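Local coordinates for putative uncharacterized protein (Ustilago maydis, PDB 4GNX) that binds single-stranded DNA as the large, OB-fold-bearing subunit of replication protein A, probably protecting exposed strands during DNA replication, at residues I18-T23 / V43-D48; Y119-I124 / D137-L142; R163-V168 / L199-V204. All blocks are in the same frame, centred on the assembly; numbering follows the deposited sequence.

Interaction 1 of 3, residues I18-T23 / V43-D48; sequences IKARVT and VNLLDD
In the first OB fold of this chain, strands 17-30 and 39-46 form an antiparallel beta hairpin, and this contact lies where the two strands run side by side. Arg21 and Leu46 are a hydrogen-bonded pair, with Arg21 N to Leu46 O and Leu46 N to Arg21 O both at 3.1 Å. Both donors lie in the plane of the carbonyl they reach. Val22 and Leu45 form the next, non-hydrogen-bonded pair. Their side chains fill the face they share with Ala20. Leu45 CB rests against the methyl of Ala20, CB to CB 4.0 Å. The branches of Val22 part to two neighbours. Its CG1, anti to the backbone N (chi1 -180°), crosses Val43 at about a right angle and meets Val43 CG2 at 3.8 Å. Its CG2 turns to Leu45 CD2. Tyr74 and Ile76 of strand 73-77 add to this buried layer. On the other face, Thr23 CG2 sits as a small bump against Leu46 CB at 3.6 Å. Arg21 is on the same face as Leu46, and its NE is hydrogen-bonded to Asn71 O. Thr23 N donates a hydrogen bond of 3.0 Å to Asn44 O, from above the carbonyl plane. Thr23 OG1, placed between backbone N and carbonyl carbon, adds a weak bond of 3.4 Å to the same Asn44 O.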
loop_
_atom_site.group_PDB
_atom_site.type_symbol
_atom_site.label_atom_id
_atom_site.label_comp_id
_atom_site.label_asym_id
_atom_site.label_seq_id
_atom_site.Cartn_x
_atom_site.Cartn_y
_atom_site.Cartn_z
ATOM N N ILE C 18 33.086 17.404 1.623
ATOM C CA ILE C 18 31.977 17.775 2.499
ATOM C C ILE C 18 32.344 17.651 3.968
ATOM O O ILE C 18 33.170 16.815 4.336
ATOM C CB ILE C 18 30.675 16.986 2.199
ATOM C CG1 ILE C 18 30.876 15.480 2.384
ATOM C CG2 ILE C 18 30.130 17.332 0.813
ATOM C CD1 ILE C 18 29.600 14.690 2.168
ATOM N N LYS C 19 31.731 18.492 4.793
ATOM C CA LYS C 19 31.845 18.386 6.240
ATOM C C LYS C 19 30.481 17.966 6.786
ATOM O O LYS C 19 29.524 18.741 6.748
ATOM C CB LYS C 19 32.256 19.735 6.819
ATOM C CG LYS C 19 33.377 19.669 7.852
ATOM C CD LYS C 19 32.879 19.909 9.271
ATOM C CE LYS C 19 32.911 21.381 9.679
ATOM N NZ LYS C 19 33.945 21.716 10.708
ATOM N N ALA C 20 30.378 16.730 7.271
ATOM C CA ALA C 20 29.076 16.178 7.670
ATOM C C ALA C 20 29.143 15.288 8.915
ATOM O O ALA C 20 30.184 14.657 9.170
ATOM C CB ALA C 20 28.485 15.401 6.512
ATOM N N ARG C 21 28.054 15.219 9.692
ATOM C CA ARG C 21 28.034 14.236 10.779
ATOM C C ARG C 21 27.232 13.004 10.437
ATOM O O ARG C 21 26.195 13.095 9.793
ATOM C CB ARG C 21 27.664 14.814 12.156
ATOM C CG ARG C 21 26.188 14.943 12.466
ATOM C CD ARG C 21 25.885 14.865 13.963
ATOM N NE ARG C 21 26.903 15.428 14.860
ATOM C CZ ARG C 21 27.171 16.724 15.000
ATOM N NH1 ARG C 21 26.528 17.631 14.271
ATOM N NH2 ARG C 21 28.105 17.117 15.860
ATOM N N VAL C 22 27.745 11.853 10.855
ATOM C CA VAL C 22 27.077 10.580 10.643
ATOM C C VAL C 22 25.900 10.495 11.590
ATOM O O VAL C 22 26.076 10.490 12.794
ATOM C CB VAL C 22 27.993 9.382 10.929
ATOM C CG1 VAL C 22 27.227 8.097 10.681
ATOM C CG2 VAL C 22 29.252 9.432 10.071
ATOM N N THR C 23 24.695 10.440 11.036
ATOM C CA THR C 23 23.505 10.320 11.854
ATOM C C THR C 23 23.123 8.870 12.083
ATOM O O THR C 23 22.553 8.557 13.121
ATOM C CB THR C 23 22.325 11.016 11.217
ATOM O OG1 THR C 23 22.086 10.412 9.948
ATOM C CG2 THR C 23 22.626 12.485 11.051
ATOM N N VAL C 43 25.968 4.651 5.491
ATOM C CA VAL C 43 25.940 5.653 6.511
ATOM C C VAL C 43 25.041 6.772 6.011
ATOM O O VAL C 43 24.971 7.029 4.794
ATOM C CB VAL C 43 27.376 6.159 6.709
ATOM C CG1 VAL C 43 27.464 7.678 6.642
ATOM C CG2 VAL C 43 27.978 5.589 7.984
ATOM N N ASN C 44 24.330 7.417 6.923
ATOM C CA ASN C 44 23.589 8.605 6.553
ATOM C C ASN C 44 24.335 9.818 7.067
ATOM O O ASN C 44 24.952 9.770 8.140
ATOM C CB ASN C 44 22.137 8.559 7.051
ATOM C CG ASN C 44 21.230 7.700 6.170
ATOM O OD1 ASN C 44 21.682 7.028 5.242
ATOM N ND2 ASN C 44 19.933 7.713 6.465
ATOM N N LEU C 45 24.293 10.900 6.291
ATOM C CA LEU C 45 25.077 12.107 6.578
ATOM C C LEU C 45 24.223 13.367 6.547
ATOM O O LEU C 45 23.319 13.492 5.718
ATOM C CB LEU C 45 26.204 12.248 5.560
ATOM C CG LEU C 45 27.169 11.081 5.464
ATOM C CD1 LEU C 45 27.959 11.212 4.190
ATOM C CD2 LEU C 45 28.088 11.093 6.667
ATOM N N LEU C 46 24.552 14.302 7.430
ATOM C CA LEU C 46 23.769 15.510 7.626
ATOM C C LEU C 46 24.633 16.769 7.729
ATOM O O LEU C 46 25.684 16.762 8.381
ATOM C CB LEU C 46 22.957 15.377 8.917
ATOM C CG LEU C 46 22.334 16.661 9.476
ATOM C CD1 LEU C 46 21.028 16.981 8.749
ATOM C CD2 LEU C 46 22.138 16.550 10.982
ATOM N N ASP C 47 24.176 17.844 7.091
ATOM C CA ASP C 47 24.704 19.176 7.362
ATOM C C ASP C 47 23.611 20.252 7.256
ATOM O O ASP C 47 22.423 19.927 7.124
ATOM C CB ASP C 47 25.948 19.493 6.496
ATOM C CG ASP C 47 25.632 19.683 5.006
ATOM O OD1 ASP C 47 24.458 19.855 4.621
ATOM O OD2 ASP C 47 26.584 19.673 4.202
ATOM N N ASP C 48 24.028 21.519 7.329
ATOM C CA ASP C 48 23.151 22.689 7.164
ATOM C C ASP C 48 22.262 22.592 5.937
ATOM O O ASP C 48 21.102 22.991 5.981
ATOM C CB ASP C 48 23.976 23.967 7.024
ATOM C CG ASP C 48 25.348 23.859 7.671
ATOM O OD1 ASP C 48 25.924 22.739 7.703
ATOM O OD2 ASP C 48 25.858 24.910 8.134
#

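Interaction 2 of 3, residues Y119-I124 / D137-L142; sequences YEFVRI and DVIGIL
The extended but irregular chain of residues 119-124 passes the start of strand 135-152 at a steep angle, 67° between the touching parts, and comes nearest where Phe121 CA lies 4.7 Å from Asp137 CA. Asp137 is gripped at two points. Its carbonyl O takes Val122 N at 2.8 Å, nearly along the C=O axis. Its carboxylate OD2 takes Glu120 N at 3.0 Å through the anti lone pair, and the bond is fairly straight (165° at the hydrogen). The side chain of Asp137 points toward the passing chain. OD2 has a salt bridge to Lys202, and OD1 accepts from Gly203 N. Lys202 probably offsets the charge of Asp137, and so eases the approach of Glu120 OE1, 4.4 Å from Asp137 OD2. The strand belongs to the second OB fold of the chain, and residues 119-124 are part of the linking chain that follows strand 104-107 of the first. Phe121 is the main side chain on this linking side. Its ring lies between Tyr119 CB on one face and Ile139 CB on the opposite face. Ile139 CB sits over its face in a CH-pi contact, 3.8 Å from the centroid of the Phe121 ring and 18° off the normal. Asp137 O and Val138 N lie at the ring edge, in its plane. On the other side of the strand, Ile124 reaches with its tip, CD1, across Val138 at about a right angle and meets Val138 CG1 at 3.6 Å.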
loop_
_atom_site.group_PDB
_atom_site.type_symbol
_atom_site.label_atom_id
_atom_site.label_comp_id
_atom_site.label_asym_id
_atom_site.label_seq_id
_atom_site.Cartn_x
_atom_site.Cartn_y
_atom_site.Cartn_z
ATOM N N TYR C 119 15.434 16.223 18.072
ATOM C CA TYR C 119 14.529 15.204 18.504
ATOM C C TYR C 119 13.150 15.786 18.684
ATOM O O TYR C 119 12.996 16.880 19.227
ATOM C CB TYR C 119 15.050 14.575 19.792
ATOM C CG TYR C 119 16.264 13.678 19.595
ATOM C CD1 TYR C 119 17.566 14.204 19.565
ATOM C CD2 TYR C 119 16.111 12.300 19.439
ATOM C CE1 TYR C 119 18.672 13.376 19.387
ATOM C CE2 TYR C 119 17.208 11.469 19.264
ATOM C CZ TYR C 119 18.485 12.007 19.234
ATOM O OH TYR C 119 19.564 11.169 19.057
ATOM N N GLU C 120 12.155 15.067 18.183
ATOM C CA GLU C 120 10.763 15.392 18.453
ATOM C C GLU C 120 10.157 14.233 19.226
ATOM O O GLU C 120 9.589 13.291 18.655
ATOM C CB GLU C 120 9.992 15.687 17.166
ATOM C CG GLU C 120 10.116 17.125 16.676
ATOM C CD GLU C 120 11.234 17.342 15.659
ATOM O OE1 GLU C 120 12.294 16.682 15.766
ATOM O OE2 GLU C 120 11.057 18.191 14.753
ATOM N N PHE C 121 10.301 14.310 20.542
ATOM C CA PHE C 121 9.954 13.198 21.402
ATOM C C PHE C 121 8.469 13.023 21.625
ATOM O O PHE C 121 7.730 13.981 21.843
ATOM C CB PHE C 121 10.659 13.309 22.742
ATOM C CG PHE C 121 12.103 12.955 22.687
ATOM C CD1 PHE C 121 12.511 11.748 22.147
ATOM C CD2 PHE C 121 13.057 13.820 23.187
ATOM C CE1 PHE C 121 13.851 11.409 22.096
ATOM C CE2 PHE C 121 14.399 13.489 23.147
ATOM C CZ PHE C 121 14.798 12.281 22.601
ATOM N N VAL C 122 8.056 11.769 21.574
ATOM C CA VAL C 122 6.708 11.372 21.913
ATOM C C VAL C 122 6.801 10.622 23.241
ATOM O O VAL C 122 7.565 9.653 23.360
ATOM C CB VAL C 122 6.119 10.453 20.818
ATOM C CG1 VAL C 122 4.706 10.014 21.173
ATOM C CG2 VAL C 122 6.144 11.143 19.461
ATOM N N ARG C 123 6.050 11.089 24.239
ATOM C CA ARG C 123 5.995 10.408 25.530
ATOM C C ARG C 123 5.302 9.069 25.337
ATOM O O ARG C 123 4.368 8.968 24.545
ATOM C CB ARG C 123 5.262 11.246 26.586
ATOM C CG ARG C 123 5.614 12.728 26.581
ATOM C CD ARG C 123 5.964 13.275 27.966
ATOM N NE ARG C 123 7.148 12.620 28.529
ATOM C CZ ARG C 123 8.395 12.757 28.072
ATOM N NH1 ARG C 123 8.661 13.533 27.023
ATOM N NH2 ARG C 123 9.388 12.102 28.667
ATOM N N ILE C 124 5.772 8.047 26.051
ATOM C CA ILE C 124 5.233 6.676 25.954
ATOM C C ILE C 124 3.689 6.599 26.026
ATOM O O ILE C 124 3.072 5.792 25.323
ATOM C CB ILE C 124 5.842 5.733 27.029
ATOM C CG1 ILE C 124 7.365 5.912 27.161
ATOM C CG2 ILE C 124 5.448 4.282 26.785
ATOM C CD1 ILE C 124 8.174 5.497 25.963
ATOM N N ASP C 137 10.103 9.600 17.489
ATOM C CA ASP C 137 11.217 9.731 18.430
ATOM C C ASP C 137 10.783 9.460 19.862
ATOM O O ASP C 137 9.772 9.991 20.307
ATOM C CB ASP C 137 11.812 11.132 18.355
ATOM C CG ASP C 137 12.607 11.363 17.091
ATOM O OD1 ASP C 137 12.809 10.397 16.322
ATOM O OD2 ASP C 137 13.030 12.523 16.867
ATOM N N VAL C 138 11.557 8.656 20.588
ATOM C CA VAL C 138 11.208 8.278 21.963
ATOM C C VAL C 138 12.414 8.305 22.898
ATOM O O VAL C 138 13.474 7.784 22.560
ATOM C CB VAL C 138 10.554 6.871 22.022
ATOM C CG1 VAL C 138 10.605 6.284 23.425
ATOM C CG2 VAL C 138 9.117 6.914 21.525
ATOM N N ILE C 139 12.231 8.921 24.068
ATOM C CA ILE C 139 13.181 8.817 25.185
ATOM C C ILE C 139 12.528 8.202 26.441
ATOM O O ILE C 139 11.323 8.358 26.671
ATOM C CB ILE C 139 13.837 10.181 25.511
ATOM C CG1 ILE C 139 15.079 9.987 26.396
ATOM C CG2 ILE C 139 12.814 11.153 26.098
ATOM C CD1 ILE C 139 15.961 11.209 26.509
ATOM N N GLY C 140 13.327 7.500 27.243
ATOM C CA GLY C 140 12.843 6.887 28.479
ATOM C C GLY C 140 13.903 6.074 29.193
ATOM O O GLY C 140 15.000 5.860 28.667
ATOM N N ILE C 141 13.571 5.623 30.398
ATOM C CA ILE C 141 14.459 4.771 31.174
ATOM C C ILE C 141 14.306 3.347 30.677
ATOM O O ILE C 141 13.187 2.879 30.459
ATOM C CB ILE C 141 14.136 4.817 32.690
ATOM C CG1 ILE C 141 14.197 6.261 33.244
ATOM C CG2 ILE C 141 15.040 3.877 33.482
ATOM C CD1 ILE C 141 15.583 6.823 33.512
ATOM N N LEU C 142 15.438 2.676 30.469
ATOM C CA LEU C 142 15.463 1.231 30.256
ATOM C C LEU C 142 15.200 0.531 31.585
ATOM O O LEU C 142 15.914 0.751 32.569
ATOM C CB LEU C 142 16.815 0.774 29.700
ATOM C CG LEU C 142 17.062 -0.742 29.662
ATOM C CD1 LEU C 142 16.304 -1.388 28.514
ATOM C CD2 LEU C 142 18.546 -1.062 29.568
#

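Interaction 3 of 3, residues R163-V168 / L199-V204; sequences RELTLV and LAFKGV
Leu167, Phe201 and Leu165 carry this contact inside the second OB fold, a curled beta barrel whose strands 159-168 and 198-207 face each other across the core. The two are not neighbours in the sheet. The axes of their short segments run nearly perpendicular, 94° apart, and come no closer than 9.7 Å. Side chains alone bridge the gap. All four that meet point toward the opposite strand, and all have CG roughly anti to the carbonyl carbon. Leu167 has the largest share. One of its methyls, CD1, comes obliquely to Phe201 CE1 at 4.0 Å. Its other methyl, CD2, faces Leu199 CD1. Phe201 extends its ring from the far strand, so that its tip meets both leucines, CZ at Leu165 and CE1 at Leu167. Leu165 reaches that tip from the edge, with CD1 close to the ring plane. The same methyl also touches Leu199, whose side chain crosses that of Leu165 at about a right angle. Each partner thus meets more than one neighbour, and the contacts are purely apolar. Met222 of strand 220-224 packs against both Leu165 and Phe201, while Ile224 packs on Leu199. Leu142 of strand 135-152 also touches Leu165. At the centre of the group, Leu165 CD1 lies 3.9 Å from Phe201 CZ and equally 3.9 Å from Leu199 CD1.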
loop_
_atom_site.group_PDB
_atom_site.type_symbol
_atom_site.label_atom_id
_atom_site.label_comp_id
_atom_site.label_asym_id
_atom_site.label_seq_id
_atom_site.Cartn_x
_atom_site.Cartn_y
_atom_site.Cartn_z
ATOM N N ARG C 163 16.294 -8.654 19.942
ATOM C CA ARG C 163 16.188 -8.485 21.395
ATOM C C ARG C 163 15.181 -7.398 21.774
ATOM O O ARG C 163 14.972 -6.451 21.021
ATOM C CB ARG C 163 17.559 -8.229 22.038
ATOM C CG ARG C 163 17.486 -7.796 23.494
ATOM C CD ARG C 163 18.854 -7.647 24.133
ATOM N NE ARG C 163 19.324 -8.929 24.650
ATOM C CZ ARG C 163 20.457 -9.512 24.289
ATOM N NH1 ARG C 163 21.265 -8.916 23.418
ATOM N NH2 ARG C 163 20.784 -10.688 24.810
ATOM N N GLU C 164 14.567 -7.549 22.948
ATOM C CA GLU C 164 13.516 -6.644 23.399
ATOM C C GLU C 164 13.873 -5.892 24.665
ATOM O O GLU C 164 14.366 -6.479 25.621
ATOM C CB GLU C 164 12.206 -7.401 23.593
ATOM C CG GLU C 164 11.538 -7.717 22.270
ATOM C CD GLU C 164 10.065 -8.015 22.401
ATOM O OE1 GLU C 164 9.531 -7.947 23.530
ATOM O OE2 GLU C 164 9.437 -8.310 21.361
ATOM N N LEU C 165 13.607 -4.590 24.653
ATOM C CA LEU C 165 13.835 -3.719 25.796
ATOM C C LEU C 165 12.505 -3.200 26.300
ATOM O O LEU C 165 11.581 -2.992 25.517
ATOM C CB LEU C 165 14.690 -2.507 25.406
ATOM C CG LEU C 165 15.752 -2.553 24.302
ATOM C CD1 LEU C 165 16.308 -1.161 24.087
ATOM C CD2 LEU C 165 16.872 -3.527 24.617
ATOM N N THR C 166 12.415 -2.980 27.606
ATOM C CA THR C 166 11.236 -2.344 28.197
ATOM C C THR C 166 11.589 -0.901 28.568
ATOM O O THR C 166 12.527 -0.662 29.338
ATOM C CB THR C 166 10.719 -3.115 29.434
ATOM O OG1 THR C 166 10.616 -4.506 29.122
ATOM C CG2 THR C 166 9.350 -2.604 29.866
ATOM N N LEU C 167 10.847 0.050 28.005
ATOM C CA LEU C 167 11.090 1.470 28.236
ATOM C C LEU C 167 9.953 2.062 29.016
ATOM O O LEU C 167 8.813 1.638 28.852
ATOM C CB LEU C 167 11.241 2.216 26.916
ATOM C CG LEU C 167 12.353 1.692 26.017
ATOM C CD1 LEU C 167 12.184 2.291 24.634
ATOM C CD2 LEU C 167 13.722 2.011 26.595
ATOM N N VAL C 168 10.271 3.051 29.848
ATOM C CA VAL C 168 9.327 3.643 30.796
ATOM C C VAL C 168 9.532 5.163 30.866
ATOM O O VAL C 168 10.669 5.642 30.800
ATOM C CB VAL C 168 9.515 3.011 32.198
ATOM C CG1 VAL C 168 8.966 3.906 33.289
ATOM C CG2 VAL C 168 8.867 1.638 32.270
ATOM N N LEU C 199 17.775 5.853 27.612
ATOM C CA LEU C 199 17.999 5.584 26.196
ATOM C C LEU C 199 17.165 6.509 25.334
ATOM O O LEU C 199 15.970 6.708 25.594
ATOM C CB LEU C 199 17.657 4.145 25.857
ATOM C CG LEU C 199 18.422 3.061 26.601
ATOM C CD1 LEU C 199 17.998 1.690 26.085
ATOM C CD2 LEU C 199 19.926 3.258 26.478
ATOM N N ALA C 200 17.806 7.062 24.305
ATOM C CA ALA C 200 17.175 8.032 23.409
ATOM C C ALA C 200 17.119 7.493 21.982
ATOM O O ALA C 200 18.142 7.121 21.407
ATOM C CB ALA C 200 17.924 9.358 23.455
ATOM N N PHE C 201 15.924 7.463 21.408
ATOM C CA PHE C 201 15.735 6.884 20.087
ATOM C C PHE C 201 15.306 7.884 19.019
ATOM O O PHE C 201 14.360 8.662 19.222
ATOM C CB PHE C 201 14.732 5.743 20.167
ATOM C CG PHE C 201 15.244 4.546 20.904
ATOM C CD1 PHE C 201 15.135 4.459 22.287
ATOM C CD2 PHE C 201 15.848 3.499 20.218
ATOM C CE1 PHE C 201 15.615 3.352 22.974
ATOM C CE2 PHE C 201 16.324 2.388 20.903
ATOM C CZ PHE C 201 16.211 2.317 22.285
ATOM N N LYS C 202 16.019 7.860 17.887
ATOM C CA LYS C 202 15.653 8.648 16.702
ATOM C C LYS C 202 15.167 7.738 15.578
ATOM O O LYS C 202 15.820 6.744 15.244
ATOM C CB LYS C 202 16.817 9.532 16.226
ATOM C CG LYS C 202 16.386 10.920 15.768
ATOM C CD LYS C 202 16.001 10.951 14.301
ATOM C CE LYS C 202 14.692 11.689 14.075
ATOM N NZ LYS C 202 14.658 13.025 14.716
ATOM N N GLY C 203 14.011 8.080 15.017
ATOM C CA GLY C 203 13.435 7.351 13.889
ATOM C C GLY C 203 13.171 5.893 14.200
ATOM O O GLY C 203 13.935 5.022 13.806
ATOM N N VAL C 204 12.081 5.636 14.912
ATOM C CA VAL C 204 11.741 4.298 15.347
ATOM C C VAL C 204 10.374 3.946 14.765
ATOM O O VAL C 204 9.522 4.825 14.620
ATOM C CB VAL C 204 11.761 4.248 16.888
ATOM C CG1 VAL C 204 10.992 3.060 17.448
ATOM C CG2 VAL C 204 13.196 4.215 17.371
#

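How the interactions relate
Interactions 2 and 3 belong to one OB fold, with centres about 8 Å apart. Strand 135-152 of interaction 2 pairs with strand 198-207 of interaction 3: Val138 O lies 2.7 Å from Phe201 N, a probable hydrogen bond. Tyr119 CE2 also packs on Lys202 CB at 3.6 Å. Interaction 2 lies at the start of strand 135-152, while interaction 3 lies in the barrel core. Interaction 1 sits in the preceding OB fold, with its centre about 23 Å from both other centres and no touch between them. The chain of 119-124 lies between the two folds in sequence. Nearest atoms to the bound nucleic acid are about 5 Å for interaction 3, 8 Å for interaction 1 and 14 Å for interaction 2.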